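Local structure of UDP-N-acetylglucosamine 4,6-dehydratase (Vibrio fischeri, 3PVZ) at residues Arg217-Asp229 / Pro302-Ser314. The protein probably acts as a lyase that dehydrates UDP-N-acetylglucosamine, and binds NAD in a Rossmann-type domain. Sequence-based numbering, arbitrary orientation.
Sequences RIQKNQPIVAPND and PAQGKWPCLFTSS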
ATOM      1  N   ARG A 217       1.030 -15.734   9.076  1.00 49.15           N
ATOM      2  CA  ARG A 217       0.412 -16.902   9.670  1.00 49.67           C
ATOM      3  C   ARG A 217       1.136 -17.284  10.962  1.00 50.57           C
ATOM      4  O   ARG A 217       0.494 -17.511  11.981  1.00 50.80           O
ATOM      5  CB  ARG A 217       0.382 -18.095   8.699  1.00 49.71           C
ATOM      6  CG  ARG A 217      -0.328 -17.864   7.362  1.00 48.03           C
ATOM      7  CD  ARG A 217      -1.824 -17.751   7.428  1.00 46.86           C
ATOM      8  NE  ARG A 217      -2.326 -16.555   8.105  1.00 48.12           N
ATOM      9  CZ  ARG A 217      -2.210 -15.295   7.676  1.00 47.05           C
ATOM     10  NH1 ARG A 217      -1.552 -14.969   6.558  1.00 44.77           N
ATOM     11  NH2 ARG A 217      -2.757 -14.338   8.393  1.00 48.42           N
ATOM     12  N   ILE A 218       2.459 -17.331  10.943  1.00 51.31           N
ATOM     13  CA  ILE A 218       3.193 -17.699  12.153  1.00 53.67           C
ATOM     14  C   ILE A 218       2.930 -16.701  13.276  1.00 55.00           C
ATOM     15  O   ILE A 218       2.747 -17.082  14.429  1.00 56.55           O
ATOM     16  CB  ILE A 218       4.727 -17.765  11.943  1.00 53.56           C
ATOM     17  CG1 ILE A 218       5.109 -18.885  10.980  1.00 54.68           C
ATOM     18  CG2 ILE A 218       5.432 -18.012  13.285  1.00 54.35           C
ATOM     19  CD1 ILE A 218       4.623 -20.265  11.430  1.00 58.89           C
ATOM     20  N   GLN A 219       2.914 -15.427  12.921  1.00 55.19           N
ATOM     21  CA  GLN A 219       2.715 -14.355  13.878  1.00 56.72           C
ATOM     22  C   GLN A 219       1.301 -14.360  14.513  1.00 57.49           C
ATOM     23  O   GLN A 219       1.115 -13.901  15.653  1.00 57.92           O
ATOM     24  CB  GLN A 219       2.956 -13.034  13.149  1.00 55.91           C
ATOM     25  CG  GLN A 219       3.404 -11.886  13.982  1.00 58.96           C
ATOM     26  CD  GLN A 219       3.704 -10.679  13.099  1.00 61.21           C
ATOM     27  OE1 GLN A 219       4.691 -10.677  12.344  1.00 62.87           O
ATOM     28  NE2 GLN A 219       2.831  -9.665  13.156  1.00 62.13           N
ATOM     29  N   LYS A 220       0.316 -14.864  13.766  1.00 57.07           N
ATOM     30  CA  LYS A 220      -1.076 -14.828  14.193  1.00 57.48           C
ATOM     31  C   LYS A 220      -1.588 -16.198  14.628  1.00 58.69           C
ATOM     32  O   LYS A 220      -2.789 -16.423  14.678  1.00 59.80           O
ATOM     33  CB  LYS A 220      -1.951 -14.256  13.065  1.00 57.24           C
ATOM     34  CG  LYS A 220      -1.570 -12.833  12.670  1.00 55.50           C
ATOM     35  CD  LYS A 220      -2.415 -12.278  11.544  1.00 54.25           C
ATOM     36  CE  LYS A 220      -1.993 -10.811  11.223  1.00 54.61           C
ATOM     37  NZ  LYS A 220      -2.831 -10.142  10.144  1.00 51.78           N
ATOM     38  N   ASN A 221      -0.672 -17.113  14.936  1.00 58.62           N
ATOM     39  CA  ASN A 221      -1.012 -18.465  15.327  1.00 59.38           C
ATOM     40  C   ASN A 221      -2.044 -19.151  14.418  1.00 59.05           C
ATOM     41  O   ASN A 221      -2.950 -19.858  14.893  1.00 59.51           O
ATOM     42  CB  ASN A 221      -1.423 -18.477  16.809  1.00 60.86           C
ATOM     43  CG  ASN A 221      -0.209 -18.508  17.744  1.00 61.39           C
ATOM     44  OD1 ASN A 221       0.179 -17.481  18.315  1.00 61.82           O
ATOM     45  ND2 ASN A 221       0.408 -19.698  17.877  1.00 59.38           N
ATOM     46  N   GLN A 222      -1.853 -18.982  13.103  1.00 56.85           N
ATOM     47  CA  GLN A 222      -2.750 -19.549  12.088  1.00 56.31           C
ATOM     48  C   GLN A 222      -2.062 -20.601  11.198  1.00 55.76           C
ATOM     49  O   GLN A 222      -0.839 -20.608  11.043  1.00 54.98           O
ATOM     50  CB  GLN A 222      -3.331 -18.444  11.203  1.00 55.21           C
ATOM     51  CG  GLN A 222      -4.430 -17.603  11.859  1.00 55.07           C
ATOM     52  CD  GLN A 222      -4.661 -16.276  11.127  1.00 51.79           C
ATOM     53  OE1 GLN A 222      -3.829 -15.848  10.337  1.00 48.71           O
ATOM     54  NE2 GLN A 222      -5.807 -15.651  11.364  1.00 48.50           N
ATOM     55  N   PRO A 223      -2.855 -21.502  10.608  1.00 55.59           N
ATOM     56  CA  PRO A 223      -2.283 -22.521   9.734  1.00 55.09           C
ATOM     57  C   PRO A 223      -1.511 -21.953   8.531  1.00 53.62           C
ATOM     58  O   PRO A 223      -1.900 -20.916   7.974  1.00 53.00           O
ATOM     59  CB  PRO A 223      -3.502 -23.290   9.236  1.00 56.27           C
ATOM     60  CG  PRO A 223      -4.622 -22.940  10.122  1.00 57.00           C
ATOM     61  CD  PRO A 223      -4.311 -21.652  10.794  1.00 56.16           C
ATOM     62  N   ILE A 224      -0.440 -22.642   8.133  1.00 52.12           N
ATOM     63  CA  ILE A 224       0.238 -22.340   6.889  1.00 50.62           C
ATOM     64  C   ILE A 224      -0.439 -23.102   5.765  1.00 51.24           C
ATOM     65  O   ILE A 224      -0.740 -24.317   5.904  1.00 52.20           O
ATOM     66  CB  ILE A 224       1.716 -22.765   6.930  1.00 50.95           C
ATOM     67  CG1 ILE A 224       2.457 -22.065   8.091  1.00 49.52           C
ATOM     68  CG2 ILE A 224       2.392 -22.530   5.561  1.00 48.84           C
ATOM     69  CD1 ILE A 224       3.338 -21.000   7.698  1.00 47.63           C
ATOM     70  N   VAL A 225      -0.641 -22.404   4.651  1.00 49.23           N
ATOM     71  CA  VAL A 225      -1.318 -22.924   3.480  1.00 49.89           C
ATOM     72  C   VAL A 225      -0.396 -22.700   2.284  1.00 48.42           C
ATOM     73  O   VAL A 225       0.132 -21.623   2.110  1.00 47.83           O
ATOM     74  CB  VAL A 225      -2.677 -22.191   3.289  1.00 50.57           C
ATOM     75  CG1 VAL A 225      -3.256 -22.417   1.893  1.00 52.52           C
ATOM     76  CG2 VAL A 225      -3.682 -22.634   4.347  1.00 51.78           C
ATOM     77  N   ALA A 226      -0.153 -23.720   1.478  1.00 48.72           N
ATOM     78  CA  ALA A 226       0.815 -23.597   0.386  1.00 47.63           C
ATOM     79  C   ALA A 226       0.626 -24.679  -0.648  1.00 49.14           C
ATOM     80  O   ALA A 226       0.510 -25.850  -0.292  1.00 48.74           O
ATOM     81  CB  ALA A 226       2.200 -23.679   0.917  1.00 47.28           C
ATOM     82  N   PRO A 227       0.632 -24.298  -1.946  1.00 49.14           N
ATOM     83  CA  PRO A 227       0.575 -25.293  -2.991  1.00 49.68           C
ATOM     84  C   PRO A 227       1.764 -26.257  -2.936  1.00 49.89           C
ATOM     85  O   PRO A 227       2.890 -25.823  -2.696  1.00 48.81           O
ATOM     86  CB  PRO A 227       0.621 -24.473  -4.287  1.00 49.60           C
ATOM     87  CG  PRO A 227       0.296 -23.063  -3.911  1.00 49.21           C
ATOM     88  CD  PRO A 227       0.656 -22.915  -2.469  1.00 48.66           C
ATOM     89  N   ASN A 228       1.515 -27.554  -3.149  1.00 50.26           N
ATOM     90  CA  ASN A 228       2.617 -28.475  -3.224  1.00 50.79           C
ATOM     91  C   ASN A 228       2.928 -28.805  -4.649  1.00 50.75           C
ATOM     92  O   ASN A 228       3.876 -29.530  -4.878  1.00 51.34           O
ATOM     93  CB  ASN A 228       2.438 -29.734  -2.347  1.00 51.92           C
ATOM     94  CG  ASN A 228       1.193 -30.544  -2.686  1.00 54.19           C
ATOM     95  OD1 ASN A 228       0.553 -30.348  -3.722  1.00 53.43           O
ATOM     96  ND2 ASN A 228       0.858 -31.488  -1.805  1.00 56.34           N
ATOM     97  N   ASP A 229       2.181 -28.228  -5.598  1.00 50.69           N
ATOM     98  CA  ASP A 229       2.345 -28.566  -7.033  1.00 52.19           C
ATOM     99  C   ASP A 229       2.757 -27.389  -7.949  1.00 51.16           C
ATOM    100  O   ASP A 229       2.689 -27.477  -9.171  1.00 50.93           O
ATOM    101  CB  ASP A 229       1.073 -29.238  -7.570  1.00 53.05           C
ATOM    102  CG  ASP A 229      -0.136 -28.303  -7.569  1.00 55.06           C
ATOM    103  OD1 ASP A 229      -0.055 -27.181  -6.981  1.00 54.89           O
ATOM    104  OD2 ASP A 229      -1.176 -28.705  -8.147  1.00 54.61           O
ATOM    105  N   PRO A 302       1.127 -25.516  18.143  1.00 80.79           N
ATOM    106  CA  PRO A 302       2.323 -24.683  18.293  1.00 79.90           C
ATOM    107  C   PRO A 302       2.985 -24.704  19.666  1.00 80.75           C
ATOM    108  O   PRO A 302       4.200 -24.498  19.755  1.00 80.32           O
ATOM    109  CB  PRO A 302       1.798 -23.284  18.005  1.00 78.83           C
ATOM    110  CG  PRO A 302       0.700 -23.511  17.058  1.00 78.83           C
ATOM    111  CD  PRO A 302       0.032 -24.759  17.512  1.00 80.24           C
ATOM    112  N   ALA A 303       2.191 -24.902  20.718  1.00 81.93           N
ATOM    113  CA  ALA A 303       2.716 -25.168  22.068  1.00 82.88           C
ATOM    114  C   ALA A 303       3.656 -26.382  22.079  1.00 83.08           C
ATOM    115  O   ALA A 303       4.797 -26.288  22.547  1.00 83.24           O
ATOM    116  CB  ALA A 303       1.560 -25.396  23.057  1.00 84.02           C
ATOM    117  N   GLN A 304       3.160 -27.505  21.552  1.00 83.28           N
ATOM    118  CA  GLN A 304       3.925 -28.765  21.404  1.00 83.16           C
ATOM    119  C   GLN A 304       4.850 -28.770  20.165  1.00 81.12           C
ATOM    120  O   GLN A 304       5.106 -29.825  19.578  1.00 81.34           O
ATOM    121  CB  GLN A 304       2.947 -29.950  21.318  1.00 84.49           C
ATOM    122  CG  GLN A 304       2.129 -30.187  22.610  1.00 87.09           C
ATOM    123  CD  GLN A 304       0.671 -30.564  22.349  1.00 88.60           C
ATOM    124  OE1 GLN A 304       0.376 -31.576  21.708  1.00 88.55           O
ATOM    125  NE2 GLN A 304      -0.247 -29.746  22.862  1.00 88.59           N
ATOM    126  N   GLY A 305       5.329 -27.592  19.761  1.00 78.56           N
ATOM    127  CA  GLY A 305       6.284 -27.453  18.635  1.00 76.38           C
ATOM    128  C   GLY A 305       5.951 -28.133  17.307  1.00 74.70           C
ATOM    129  O   GLY A 305       6.855 -28.561  16.604  1.00 74.28           O
ATOM    130  N   LYS A 306       4.662 -28.245  16.980  1.00 73.32           N
ATOM    131  CA  LYS A 306       4.178 -28.654  15.654  1.00 71.68           C
ATOM    132  C   LYS A 306       3.382 -27.465  15.055  1.00 69.14           C
ATOM    133  O   LYS A 306       2.831 -26.642  15.813  1.00 68.86           O
ATOM    134  CB  LYS A 306       3.274 -29.885  15.759  1.00 73.22           C
ATOM    135  CG  LYS A 306       3.986 -31.257  15.833  1.00 75.99           C
ATOM    136  CD  LYS A 306       2.956 -32.414  15.923  1.00 79.16           C
ATOM    137  CE  LYS A 306       3.400 -33.717  15.204  1.00 81.19           C
ATOM    138  NZ  LYS A 306       3.474 -33.618  13.687  1.00 81.10           N
ATOM    139  N   TRP A 307       3.353 -27.351  13.718  1.00 65.97           N
ATOM    140  CA  TRP A 307       2.539 -26.319  13.037  1.00 62.98           C
ATOM    141  C   TRP A 307       1.599 -26.956  12.014  1.00 62.02           C
ATOM    142  O   TRP A 307       2.037 -27.741  11.191  1.00 62.37           O
ATOM    143  CB  TRP A 307       3.400 -25.240  12.351  1.00 61.35           C
ATOM    144  CG  TRP A 307       2.644 -23.926  12.295  1.00 58.54           C
ATOM    145  CD1 TRP A 307       1.724 -23.553  11.360  1.00 56.50           C
ATOM    146  CD2 TRP A 307       2.668 -22.879  13.269  1.00 56.99           C
ATOM    147  NE1 TRP A 307       1.185 -22.339  11.679  1.00 57.14           N
ATOM    148  CE2 TRP A 307       1.750 -21.894  12.846  1.00 56.69           C
ATOM    149  CE3 TRP A 307       3.388 -22.667  14.448  1.00 57.89           C
ATOM    150  CZ2 TRP A 307       1.538 -20.701  13.558  1.00 56.16           C
ATOM    151  CZ3 TRP A 307       3.176 -21.469  15.162  1.00 58.41           C
ATOM    152  CH2 TRP A 307       2.259 -20.501  14.704  1.00 56.01           C
ATOM    153  N   PRO A 308       0.301 -26.640  12.064  1.00 60.47           N
ATOM    154  CA  PRO A 308      -0.593 -27.262  11.102  1.00 60.27           C
ATOM    155  C   PRO A 308      -0.376 -26.717   9.708  1.00 59.27           C
ATOM    156  O   PRO A 308      -0.306 -25.509   9.527  1.00 57.73           O
ATOM    157  CB  PRO A 308      -1.973 -26.861  11.595  1.00 60.42           C
ATOM    158  CG  PRO A 308      -1.754 -25.620  12.329  1.00 60.60           C
ATOM    159  CD  PRO A 308      -0.429 -25.779  12.998  1.00 60.62           C
ATOM    160  N   CYS A 309      -0.287 -27.611   8.746  1.00 59.39           N
ATOM    161  CA  CYS A 309      -0.066 -27.247   7.379  1.00 59.16           C
ATOM    162  C   CYS A 309      -1.110 -27.861   6.485  1.00 59.99           C
ATOM    163  O   CYS A 309      -1.575 -28.988   6.686  1.00 60.89           O
ATOM    164  CB  CYS A 309       1.309 -27.702   6.910  1.00 58.92           C
ATOM    165  SG  CYS A 309       2.666 -26.890   7.740  1.00 59.84           S
ATOM    166  N   LEU A 310      -1.452 -27.098   5.463  1.00 59.96           N
ATOM    167  CA  LEU A 310      -2.421 -27.509   4.493  1.00 60.71           C
ATOM    168  C   LEU A 310      -1.821 -27.318   3.131  1.00 59.35           C
ATOM    169  O   LEU A 310      -1.811 -26.220   2.572  1.00 58.29           O
ATOM    170  CB  LEU A 310      -3.681 -26.691   4.669  1.00 61.47           C
ATOM    171  CG  LEU A 310      -4.883 -27.316   3.978  1.00 65.24           C
ATOM    172  CD1 LEU A 310      -6.131 -27.338   4.907  1.00 67.71           C
ATOM    173  CD2 LEU A 310      -5.135 -26.569   2.669  1.00 66.92           C
ATOM    174  N   PHE A 311      -1.283 -28.400   2.607  1.00 59.30           N
ATOM    175  CA  PHE A 311      -0.595 -28.344   1.340  1.00 58.34           C
ATOM    176  C   PHE A 311      -1.534 -28.779   0.234  1.00 59.47           C
ATOM    177  O   PHE A 311      -1.949 -29.907   0.161  1.00 61.50           O
ATOM    178  CB  PHE A 311       0.681 -29.146   1.420  1.00 57.70           C
ATOM    179  CG  PHE A 311       1.667 -28.615   2.443  1.00 56.14           C
ATOM    180  CD1 PHE A 311       1.829 -27.246   2.646  1.00 56.50           C
ATOM    181  CD2 PHE A 311       2.453 -29.475   3.184  1.00 56.04           C
ATOM    182  CE1 PHE A 311       2.758 -26.758   3.570  1.00 54.03           C
ATOM    183  CE2 PHE A 311       3.374 -28.994   4.104  1.00 55.14           C
ATOM    184  CZ  PHE A 311       3.529 -27.640   4.289  1.00 55.08           C
ATOM    185  N   THR A 312      -1.865 -27.824  -0.619  1.00 59.51           N
ATOM    186  CA  THR A 312      -2.952 -27.942  -1.571  0.60 60.33           C
ATOM    187  C   THR A 312      -2.412 -28.265  -2.951  1.00 60.06           C
ATOM    188  O   THR A 312      -1.238 -28.109  -3.201  1.00 59.37           O
ATOM    189  CB  THR A 312      -3.756 -26.593  -1.612  0.60 60.07           C
ATOM    190  OG1 THR A 312      -5.149 -26.866  -1.769  0.60 61.95           O
ATOM    191  CG2 THR A 312      -3.258 -25.647  -2.740  0.60 58.62           C
ATOM    192  N   SER A 313      -3.288 -28.701  -3.836  1.00 61.44           N
ATOM    193  CA  SER A 313      -2.951 -28.927  -5.236  1.00 62.06           C
ATOM    194  C   SER A 313      -4.214 -28.682  -6.080  1.00 63.74           C
ATOM    195  O   SER A 313      -5.318 -28.609  -5.531  1.00 64.16           O
ATOM    196  CB  SER A 313      -2.434 -30.355  -5.430  1.00 62.86           C
ATOM    197  OG  SER A 313      -3.430 -31.286  -5.109  1.00 62.16           O
ATOM    198  N   SER A 314      -4.063 -28.550  -7.394  1.00 64.38           N
ATOM    199  CA  SER A 314      -5.210 -28.255  -8.248  1.00 65.96           C
ATOM    200  C   SER A 314      -5.114 -28.985  -9.583  1.00 67.35           C
ATOM    201  O   SER A 314      -4.181 -28.741 -10.349  1.00 67.54           O
ATOM    202  CB  SER A 314      -5.284 -26.747  -8.485  1.00 65.36           C
ATOM    203  OG  SER A 314      -4.327 -26.371  -9.451  1.00 64.78           O
TER
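Ile-218, on the last turn of helix 210-219, lays its CD1 over the six-membered ring of Trp-307, 3.6 Å from the ring centroid and 13° off its normal, a CH-pi contact over the face. Pro-302 CG covers the opposite face nearer the rim. Lys-220, like Arg-217, forms a salt bridge with Glu-75 of the second subunit. Asn-221 ND2 reaches Trp-307 CH2 and Pro-302 CB (3.8 Å each). With Ile-218 and Pro-302 holding its faces, the indole's turn about its own normal is helped into place by Trp-307 NE1, which donates to Gln-222 O at 2.7 Å, in the indole plane but above the carbonyl plane. Trp-307 gets there with CG anti to the backbone N (chi1 -152°). Gln-222 OE1, meanwhile, is gripped side-on by Arg-217 NE and NH2, in the guanidinium plane.

Beyond Pro-223 the chain becomes a strand parallel to 306-312. Ile-224 N donates to Pro-308 O and its O accepts from Leu-310 N; Ala-226 repeats the pattern with Leu-310 O and Thr-312 N. Ile-224 CG1 meets Trp-307 CD1 (3.7 Å) and Ala-226 CB the Phe-311 ring; both residues rest on Phe-214 of helix 210-219, and Cys-309, on the same face, on Leu-278 of helix 270-280. Val-225 lies alongside Leu-310 on the other face. Asn-228 N prolongs the pairing to Thr-312 O (2.8 Å). Past the strands a side chain takes over: Asp-229 OD2 accepts from Ser-314 N at 3.0 Å, on its syn side though 29° out of the carboxylate plane.

Strand 284-287, helix 291-300 and strand 306-312 form a beta-alpha-beta crossover, to which 224-227 adds an outer parallel strand within this chain, consistent with the smaller C-terminal lobe of extended short-chain dehydrogenase/reductases, away from the NAD site.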